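Local coordinates for protein 2-dehydropantoate 2-reductase (PDB 3HN2) that probably catalyses the NADPH-dependent reduction of 2-dehydropantoate (ketopantoate) to (R)-pantoate, a step in pantothenate biosynthesis, at residues 25-30 against 57-62; 192-197 against 257-262; 218-223 against 289-294. One frame throughout, in Å; residues are numbered along the deposited sequence.

From the N terminus the chain first builds its Rossmann-type domain, where contact 1 closes a loop of 26 residues by laying strand 60-61 beside strand 28-31 at the edge of the main sheet. It is complete before the helical C-terminal domain begins. There the other two contacts cross: 192-197 opens contact 2, 218-223 opens contact 3, then 257-262 closes the former and 289-294 the latter. Helices 179-200 and 211-229 also pack directly on each other, F193 CE1 lying 3.6 Å from M221 CE, so contacts 2 and 3 join four helices into one body. Contact 1 lies on the opposite side of the chain's centre, about 31 Å from contact 2 between centres.

Contact 1 of 3, residues 25-30 against 57-62; sequences GEDVHF and HVKGYR
K59 leaves the backbone with an unusual first torsion, chi1 -94°, and then runs out fully extended, while D27 sets its CG anti to its own backbone N (chi1 -160°); together these torsions carry the ammonium group to the carboxylate of D27, the two side chains crossing obliquely. The salt bridge joins K59 NZ to D27 OD1 at 3.2 Å, using the syn lone pair of the oxygen. On the way there the lysine chain lies alongside the imidazole of H29, with K59 CD 3.6 Å from H29 CD2. H29 and Y61 both carry CG beside the backbone N, and their side chains lie side by side, pointing the same way; Y61 CE1 meets the imidazole at its edge, in plane, 3.8 Å from H29 CD2. The ring is steadied by H29 ND1, which is hydrogen-bonded to the carbonyl oxygen of I5; the ammonium group close to NE2 would tend to favour a neutral imidazole. An alanine in place of K59 removes everything beyond CB, and would probably leave D27 without this charge partner and the flank of H29 less well covered. Between the backbones, F30 and G60 form a parallel bridge. F30 N donates to K59 O at 2.9 Å, and F30 O accepts from Y61 N at 3.0 Å, each donor lying nearly along the C=O axis. G60 CA adds a CA-H...O contact of 3.5 Å to F30 O. The F30 ring crosses V58 at about a right angle, CD2 touching V58 CG1 at 3.6 Å. Strand 60-61 is outermost at the parallel end of the Rossmann-type sheet, followed inward by 28-31 and 5-8; V28 and F30 pack against helix 14-23, whereas H29 and Y61 meet helix 64-67.

Contact 2 of 3, residues 192-197 against 257-262; sequences PFNGLC and PSMEID
The tight part of this contact lies where N194 and C197, in segment 192-197 of helix 179-200, press against P257, M259 and E260; the axes of segments 192-197 and 258-262 approach to 8.1 Å and run nearly parallel, at 25°. M259 bends at chi3 so that its thioether folds against the backbone of N194: SD stands 3.3 Å from N194 O, and CE is almost as near. The side chains of N194 and M259 also touch, CB to CB at 3.9 Å, and N194 slides past the ring of P257 in the opposite direction. One turn further on, C197 points at the second helix. Its SG meets P257 CG at 3.8 Å, while C197 CB lies 3.4 Å from E260 OE1. E260 is fully extended, CG anti to its backbone N, which brings the carboxylate alongside the carbonyl of C197, with CD 3.5 Å from C197 O; so close a carbonyl oxygen might make the acid slightly easier to protonate. The looser side is that of S258, partly exposed and giving up little surface here. P257 occupies the N-cap position of helix 258-264, and V204 and I207 of helix 204-207 back C197. Side-by-side helix packing of this sort builds the all-helical C-terminal domain of ketopantoate reductases, related to that of 6-phosphogluconate dehydrogenase.

Contact 3 of 3, residues 218-223 against 289-294; sequences RGIMLE and MPRVEM
Segments 218-223 of helix 211-229 and 290-294 at the start of helix 290-302 cross steeply, their axes 8.9 Å apart at closest and inclined at 106°, a helix-on-helix crossing within the all-helical C-terminal domain. M289 holds the N-cap position, and the amides of R291 and V292 in the first turn point to E223. That glutamate extends beyond CG and brings its carboxylate onto them: OE1 accepts a nearly straight bond from V292 N, 168° at the hydrogen, through its syn lone pair. R291 N adds a weak one at 3.1 Å. OE2 receives a second, weak bond from R291 N. A negative charge here would probably be stabilised by the start of the helix. Around it, M289 CG packs on E223 CB, and V292, which also touches F275 and L279 of helix 271-284, brings CG2 close to OE1. I220 CG1 lies 3.9 Å from R291 CB. G219 lets the guanidinium pass, its CA over one face of the group, where a side chain would crowd R291 NE. The arginine closes a bent salt bridge: R291 NH1 lies 2.4 Å from E223 OE2, on its anti lone pair but tilted from the guanidinium plane, a tight, strained contact.

Contact 1 of 3, residues 25-30 against 57-62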
loop_
_atom_site.group_PDB
_atom_site.type_symbol
_atom_site.label_atom_id
_atom_site.label_comp_id
_atom_site.label_asym_id
_atom_site.label_seq_id
_atom_site.Cartn_x
_atom_site.Cartn_y
_atom_site.Cartn_z
ATOM N N GLY A 25 -19.663 5.435 -21.678
ATOM C CA GLY A 25 -20.964 5.566 -22.322
ATOM C C GLY A 25 -22.147 5.203 -21.450
ATOM O O GLY A 25 -22.909 4.288 -21.767
ATOM N N GLU A 26 -22.291 5.922 -20.344
ATOM C CA GLU A 26 -23.463 5.793 -19.499
ATOM C C GLU A 26 -24.106 7.168 -19.419
ATOM O O GLU A 26 -23.409 8.188 -19.467
ATOM C CB GLU A 26 -23.075 5.290 -18.111
ATOM C CG GLU A 26 -23.879 4.092 -17.623
ATOM C CD GLU A 26 -23.458 2.771 -18.259
ATOM O OE1 GLU A 26 -24.337 1.917 -18.507
ATOM O OE2 GLU A 26 -22.247 2.581 -18.505
ATOM N N ASP A 27 -25.432 7.194 -19.312
ATOM C CA ASP A 27 -26.182 8.446 -19.287
ATOM C C ASP A 27 -26.090 9.077 -17.900
ATOM O O ASP A 27 -26.961 8.884 -17.049
ATOM C CB ASP A 27 -27.636 8.207 -19.708
ATOM C CG ASP A 27 -28.337 9.477 -20.166
ATOM O OD1 ASP A 27 -27.677 10.534 -20.283
ATOM O OD2 ASP A 27 -29.557 9.414 -20.415
ATOM N N VAL A 28 -25.019 9.836 -17.692
ATOM C CA VAL A 28 -24.671 10.364 -16.377
ATOM C C VAL A 28 -25.121 11.817 -16.240
ATOM O O VAL A 28 -24.877 12.641 -17.123
ATOM C CB VAL A 28 -23.146 10.199 -16.096
ATOM C CG1 VAL A 28 -22.765 10.771 -14.752
ATOM C CG2 VAL A 28 -22.763 8.733 -16.133
ATOM N N HIS A 29 -25.792 12.107 -15.128
ATOM C CA HIS A 29 -26.331 13.429 -14.838
ATOM C C HIS A 29 -25.773 13.908 -13.507
ATOM O O HIS A 29 -26.140 13.392 -12.457
ATOM C CB HIS A 29 -27.861 13.377 -14.772
ATOM C CG HIS A 29 -28.500 12.788 -15.990
ATOM N ND1 HIS A 29 -28.646 11.430 -16.172
ATOM C CD2 HIS A 29 -29.026 13.374 -17.091
ATOM C CE1 HIS A 29 -29.233 11.203 -17.334
ATOM N NE2 HIS A 29 -29.475 12.367 -17.911
ATOM N N PHE A 30 -24.877 14.886 -13.554
ATOM C CA PHE A 30 -24.257 15.411 -12.345
ATOM C C PHE A 30 -25.111 16.489 -11.675
ATOM O O PHE A 30 -25.608 17.404 -12.339
ATOM C CB PHE A 30 -22.881 15.993 -12.666
ATOM C CG PHE A 30 -21.834 14.967 -12.985
ATOM C CD1 PHE A 30 -21.036 14.437 -11.980
ATOM C CD2 PHE A 30 -21.623 14.551 -14.295
ATOM C CE1 PHE A 30 -20.051 13.497 -12.274
ATOM C CE2 PHE A 30 -20.638 13.618 -14.599
ATOM C CZ PHE A 30 -19.854 13.089 -13.587
ATOM N N HIS A 57 -17.853 18.032 -22.623
ATOM C CA HIS A 57 -19.217 18.322 -22.224
ATOM C C HIS A 57 -19.619 17.429 -21.049
ATOM O O HIS A 57 -19.322 16.231 -21.032
ATOM C CB HIS A 57 -20.166 18.127 -23.414
ATOM C CG HIS A 57 -21.611 18.029 -23.031
ATOM N ND1 HIS A 57 -22.365 16.898 -23.258
ATOM C CD2 HIS A 57 -22.434 18.914 -22.421
ATOM C CE1 HIS A 57 -23.593 17.095 -22.812
ATOM N NE2 HIS A 57 -23.660 18.309 -22.297
ATOM N N VAL A 58 -20.280 18.034 -20.066
ATOM C CA VAL A 58 -20.827 17.313 -18.919
ATOM C C VAL A 58 -22.290 17.720 -18.711
ATOM O O VAL A 58 -22.611 18.914 -18.668
ATOM C CB VAL A 58 -19.965 17.549 -17.642
ATOM C CG1 VAL A 58 -20.765 17.338 -16.367
ATOM C CG2 VAL A 58 -18.738 16.648 -17.652
ATOM N N LYS A 59 -23.173 16.724 -18.624
ATOM C CA LYS A 59 -24.581 16.953 -18.300
ATOM C C LYS A 59 -24.732 17.378 -16.845
ATOM O O LYS A 59 -24.813 16.537 -15.948
ATOM C CB LYS A 59 -25.411 15.693 -18.549
ATOM C CG LYS A 59 -26.060 15.607 -19.911
ATOM C CD LYS A 59 -27.050 14.459 -19.938
ATOM C CE LYS A 59 -27.792 14.390 -21.256
ATOM N NZ LYS A 59 -28.847 13.340 -21.223
ATOM N N GLY A 60 -24.767 18.688 -16.622
ATOM C CA GLY A 60 -24.866 19.244 -15.278
ATOM C C GLY A 60 -26.196 19.903 -14.979
ATOM O O GLY A 60 -26.880 20.392 -15.880
ATOM N N TYR A 61 -26.569 19.895 -13.703
ATOM C CA TYR A 61 -27.826 20.476 -13.241
ATOM C C TYR A 61 -27.609 21.133 -11.881
ATOM O O TYR A 61 -26.602 20.875 -11.213
ATOM C CB TYR A 61 -28.910 19.400 -13.123
ATOM C CG TYR A 61 -29.330 18.746 -14.427
ATOM C CD1 TYR A 61 -28.648 17.632 -14.930
ATOM C CD2 TYR A 61 -30.429 19.217 -15.138
ATOM C CE1 TYR A 61 -29.033 17.027 -16.122
ATOM C CE2 TYR A 61 -30.826 18.613 -16.329
ATOM C CZ TYR A 61 -30.124 17.521 -16.813
ATOM O OH TYR A 61 -30.515 16.925 -17.987
ATOM N N ARG A 62 -28.549 21.979 -11.470
ATOM C CA ARG A 62 -28.448 22.633 -10.163
ATOM C C ARG A 62 -29.595 22.270 -9.225
ATOM O O ARG A 62 -29.486 22.425 -8.009
ATOM C CB ARG A 62 -28.279 24.153 -10.306
ATOM C CG ARG A 62 -29.341 24.870 -11.140
ATOM C CD ARG A 62 -28.758 26.094 -11.857
ATOM N NE ARG A 62 -27.717 26.764 -11.071
ATOM C CZ ARG A 62 -27.044 27.842 -11.466
ATOM N NH1 ARG A 62 -26.114 28.367 -10.677
ATOM N NH2 ARG A 62 -27.296 28.397 -12.646
#

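Contact 2 of 3, residues 192-197 against 257-262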
loop_
_atom_site.group_PDB
_atom_site.type_symbol
_atom_site.label_atom_id
_atom_site.label_comp_id
_atom_site.label_asym_id
_atom_site.label_seq_id
_atom_site.Cartn_x
_atom_site.Cartn_y
_atom_site.Cartn_z
ATOM N N PRO A 192 -8.503 4.640 13.132
ATOM C CA PRO A 192 -7.163 5.121 13.548
ATOM C C PRO A 192 -6.573 6.189 12.636
ATOM O O PRO A 192 -6.066 7.186 13.123
ATOM C CB PRO A 192 -6.291 3.857 13.515
ATOM C CG PRO A 192 -7.044 2.893 12.659
ATOM C CD PRO A 192 -8.487 3.183 12.900
ATOM N N PHE A 193 -6.720 6.023 11.331
ATOM C CA PHE A 193 -6.016 6.878 10.387
ATOM C C PHE A 193 -6.722 8.181 10.025
ATOM O O PHE A 193 -6.105 9.238 10.117
ATOM C CB PHE A 193 -5.537 6.061 9.192
ATOM C CG PHE A 193 -4.523 5.019 9.570
ATOM C CD1 PHE A 193 -4.895 3.689 9.725
ATOM C CD2 PHE A 193 -3.197 5.379 9.830
ATOM C CE1 PHE A 193 -3.960 2.721 10.097
ATOM C CE2 PHE A 193 -2.256 4.416 10.203
ATOM C CZ PHE A 193 -2.633 3.088 10.340
ATOM N N ASN A 194 -8.003 8.147 9.661
ATOM C CA ASN A 194 -8.735 9.419 9.525
ATOM C C ASN A 194 -8.908 10.166 10.857
ATOM O O ASN A 194 -9.124 11.376 10.864
ATOM C CB ASN A 194 -10.078 9.251 8.813
ATOM C CG ASN A 194 -9.922 9.014 7.329
ATOM O OD1 ASN A 194 -9.366 8.002 6.905
ATOM N ND2 ASN A 194 -10.420 9.946 6.527
ATOM N N GLY A 195 -8.778 9.445 11.971
ATOM C CA GLY A 195 -8.775 10.050 13.305
ATOM C C GLY A 195 -7.485 10.745 13.722
ATOM O O GLY A 195 -7.484 11.949 13.980
ATOM N N LEU A 196 -6.396 9.982 13.792
ATOM C CA LEU A 196 -5.104 10.462 14.318
ATOM C C LEU A 196 -4.474 11.542 13.460
ATOM O O LEU A 196 -4.049 12.572 13.971
ATOM C CB LEU A 196 -4.121 9.296 14.472
ATOM C CG LEU A 196 -3.939 8.543 15.799
ATOM C CD1 LEU A 196 -5.105 8.683 16.770
ATOM C CD2 LEU A 196 -3.634 7.079 15.525
ATOM N N CYS A 197 -4.441 11.295 12.152
ATOM C CA CYS A 197 -3.892 12.219 11.160
ATOM C C CYS A 197 -4.539 13.595 11.162
ATOM O O CYS A 197 -3.846 14.599 11.037
ATOM C CB CYS A 197 -4.008 11.619 9.762
ATOM S SG CYS A 197 -3.180 10.043 9.596
ATOM N N PRO A 257 -4.966 11.402 4.663
ATOM C CA PRO A 257 -6.356 10.949 4.553
ATOM C C PRO A 257 -7.351 12.083 4.368
ATOM O O PRO A 257 -7.026 13.239 4.630
ATOM C CB PRO A 257 -6.611 10.272 5.905
ATOM C CG PRO A 257 -5.286 9.882 6.385
ATOM C CD PRO A 257 -4.363 10.964 5.932
ATOM N N SER A 258 -8.563 11.731 3.939
ATOM C CA SER A 258 -9.611 12.699 3.602
ATOM C C SER A 258 -9.936 13.683 4.719
ATOM O O SER A 258 -10.098 14.874 4.459
ATOM C CB SER A 258 -10.879 11.972 3.156
ATOM O OG SER A 258 -11.324 11.064 4.151
ATOM N N MET A 259 -10.001 13.181 5.954
ATOM C CA MET A 259 -10.331 13.990 7.131
ATOM C C MET A 259 -9.278 15.039 7.477
ATOM O O MET A 259 -9.622 16.135 7.926
ATOM C CB MET A 259 -10.572 13.100 8.348
ATOM C CG MET A 259 -12.028 12.751 8.612
ATOM S SD MET A 259 -12.279 12.175 10.308
ATOM C CE MET A 259 -11.735 13.603 11.196
ATOM N N GLU A 260 -8.007 14.691 7.279
ATOM C CA GLU A 260 -6.897 15.613 7.501
ATOM C C GLU A 260 -6.928 16.751 6.475
ATOM O O GLU A 260 -6.706 17.915 6.822
ATOM C CB GLU A 260 -5.559 14.864 7.446
ATOM C CG GLU A 260 -4.331 15.754 7.678
ATOM C CD GLU A 260 -3.009 15.000 7.682
ATOM O OE1 GLU A 260 -2.991 13.781 7.401
ATOM O OE2 GLU A 260 -1.976 15.645 7.964
ATOM N N ILE A 261 -7.214 16.400 5.223
ATOM C CA ILE A 261 -7.345 17.364 4.126
ATOM C C ILE A 261 -8.485 18.346 4.409
ATOM O O ILE A 261 -8.327 19.556 4.234
ATOM C CB ILE A 261 -7.553 16.647 2.750
ATOM C CG1 ILE A 261 -6.376 15.712 2.420
ATOM C CG2 ILE A 261 -7.792 17.655 1.614
ATOM C CD1 ILE A 261 -5.002 16.385 2.348
ATOM N N ASP A 262 -9.612 17.814 4.877
ATOM C CA ASP A 262 -10.763 18.625 5.273
ATOM C C ASP A 262 -10.446 19.572 6.440
ATOM O O ASP A 262 -10.941 20.702 6.479
ATOM C CB ASP A 262 -11.950 17.725 5.631
ATOM C CG ASP A 262 -12.528 16.998 4.426
ATOM O OD1 ASP A 262 -12.616 17.600 3.335
ATOM O OD2 ASP A 262 -12.915 15.818 4.578
#

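Contact 3 of 3, residues 218-223 against 289-294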
loop_
_atom_site.group_PDB
_atom_site.type_symbol
_atom_site.label_atom_id
_atom_site.label_comp_id
_atom_site.label_asym_id
_atom_site.label_seq_id
_atom_site.Cartn_x
_atom_site.Cartn_y
_atom_site.Cartn_z
ATOM N N ARG A 218 -2.898 -0.364 16.837
ATOM C CA ARG A 218 -3.313 -1.736 17.154
ATOM C C ARG A 218 -4.511 -1.781 18.100
ATOM O O ARG A 218 -5.469 -2.495 17.837
ATOM C CB ARG A 218 -2.161 -2.528 17.774
ATOM C CG ARG A 218 -1.172 -3.088 16.778
ATOM C CD ARG A 218 0.013 -3.684 17.502
ATOM N NE ARG A 218 1.217 -3.669 16.675
ATOM C CZ ARG A 218 2.445 -3.457 17.141
ATOM N NH1 ARG A 218 3.478 -3.464 16.309
ATOM N NH2 ARG A 218 2.645 -3.227 18.435
ATOM N N GLY A 219 -4.437 -1.011 19.188
ATOM C CA GLY A 219 -5.465 -0.987 20.218
ATOM C C GLY A 219 -6.773 -0.399 19.727
ATOM O O GLY A 219 -7.848 -0.955 19.993
ATOM N N ILE A 220 -6.677 0.720 19.008
ATOM C CA ILE A 220 -7.833 1.351 18.376
ATOM C C ILE A 220 -8.513 0.350 17.442
ATOM O O ILE A 220 -9.733 0.149 17.513
ATOM C CB ILE A 220 -7.433 2.634 17.607
ATOM C CG1 ILE A 220 -7.034 3.738 18.584
ATOM C CG2 ILE A 220 -8.583 3.130 16.722
ATOM C CD1 ILE A 220 -6.210 4.854 17.944
ATOM N N MET A 221 -7.698 -0.291 16.603
ATOM C CA MET A 221 -8.145 -1.312 15.666
ATOM C C MET A 221 -8.854 -2.496 16.309
ATOM O O MET A 221 -9.930 -2.898 15.845
ATOM C CB MET A 221 -6.979 -1.812 14.843
ATOM C CG MET A 221 -6.619 -0.875 13.725
ATOM S SD MET A 221 -5.562 -1.689 12.526
ATOM C CE MET A 221 -5.450 -0.339 11.376
ATOM N N LEU A 222 -8.265 -3.037 17.380
ATOM C CA LEU A 222 -8.894 -4.126 18.139
ATOM C C LEU A 222 -10.285 -3.794 18.717
ATOM O O LEU A 222 -11.113 -4.689 18.880
ATOM C CB LEU A 222 -7.976 -4.606 19.256
ATOM C CG LEU A 222 -6.782 -5.457 18.820
ATOM C CD1 LEU A 222 -5.617 -5.384 19.824
ATOM C CD2 LEU A 222 -7.214 -6.882 18.590
ATOM N N GLU A 223 -10.519 -2.520 19.025
ATOM C CA GLU A 223 -11.781 -2.061 19.587
ATOM C C GLU A 223 -12.870 -2.056 18.529
ATOM O O GLU A 223 -13.973 -2.535 18.774
ATOM C CB GLU A 223 -11.631 -0.662 20.185
ATOM C CG GLU A 223 -10.842 -0.614 21.482
ATOM C CD GLU A 223 -10.794 0.775 22.097
ATOM O OE1 GLU A 223 -11.556 1.672 21.663
ATOM O OE2 GLU A 223 -9.983 0.967 23.028
ATOM N N MET A 289 -15.253 0.717 24.338
ATOM C CA MET A 289 -14.411 1.332 23.313
ATOM C C MET A 289 -13.833 2.676 23.785
ATOM O O MET A 289 -14.238 3.732 23.291
ATOM C CB MET A 289 -15.194 1.507 22.008
ATOM C CG MET A 289 -15.295 0.244 21.167
ATOM S SD MET A 289 -16.618 0.276 19.944
ATOM C CE MET A 289 -15.794 0.844 18.461
ATOM N N PRO A 290 -12.878 2.642 24.741
ATOM C CA PRO A 290 -12.363 3.887 25.330
ATOM C C PRO A 290 -11.543 4.737 24.368
ATOM O O PRO A 290 -11.585 5.968 24.444
ATOM C CB PRO A 290 -11.471 3.398 26.480
ATOM C CG PRO A 290 -11.816 1.955 26.675
ATOM C CD PRO A 290 -12.229 1.460 25.335
ATOM N N ARG A 291 -10.814 4.086 23.467
ATOM C CA ARG A 291 -9.903 4.796 22.571
ATOM C C ARG A 291 -10.654 5.509 21.457
ATOM O O ARG A 291 -10.403 6.702 21.184
ATOM C CB ARG A 291 -8.817 3.859 22.024
ATOM C CG ARG A 291 -7.759 3.496 23.065
ATOM C CD ARG A 291 -6.686 2.540 22.517
ATOM N NE ARG A 291 -6.116 1.715 23.586
ATOM C CZ ARG A 291 -6.639 0.570 24.029
ATOM N NH1 ARG A 291 -7.759 0.082 23.506
ATOM N NH2 ARG A 291 -6.045 -0.091 25.009
ATOM N N VAL A 292 -11.610 4.798 20.844
ATOM C CA VAL A 292 -12.482 5.406 19.824
ATOM C C VAL A 292 -13.190 6.608 20.441
ATOM O O VAL A 292 -13.291 7.668 19.810
ATOM C CB VAL A 292 -13.454 4.389 19.154
ATOM C CG1 VAL A 292 -14.097 5.000 17.919
ATOM C CG2 VAL A 292 -12.717 3.087 18.751
ATOM N N GLU A 293 -13.529 6.501 21.720
ATOM C CA GLU A 293 -14.291 7.548 22.395
ATOM C C GLU A 293 -13.473 8.772 22.623
ATOM O O GLU A 293 -13.887 9.871 22.260
ATOM C CB GLU A 293 -14.870 7.068 23.726
ATOM C CG GLU A 293 -16.378 6.865 23.673
ATOM C CD GLU A 293 -17.028 6.913 25.040
ATOM O OE1 GLU A 293 -16.914 7.953 25.721
ATOM O OE2 GLU A 293 -17.664 5.911 25.428
ATOM N N MET A 294 -12.304 8.567 23.221
ATOM C CA MET A 294 -11.336 9.616 23.430
ATOM C C MET A 294 -11.025 10.305 22.106
ATOM O O MET A 294 -11.091 11.533 22.025
ATOM C CB MET A 294 -10.076 9.023 24.048
ATOM C CG MET A 294 -9.079 10.040 24.508
ATOM S SD MET A 294 -7.827 9.277 25.523
ATOM C CE MET A 294 -6.582 10.551 25.389
#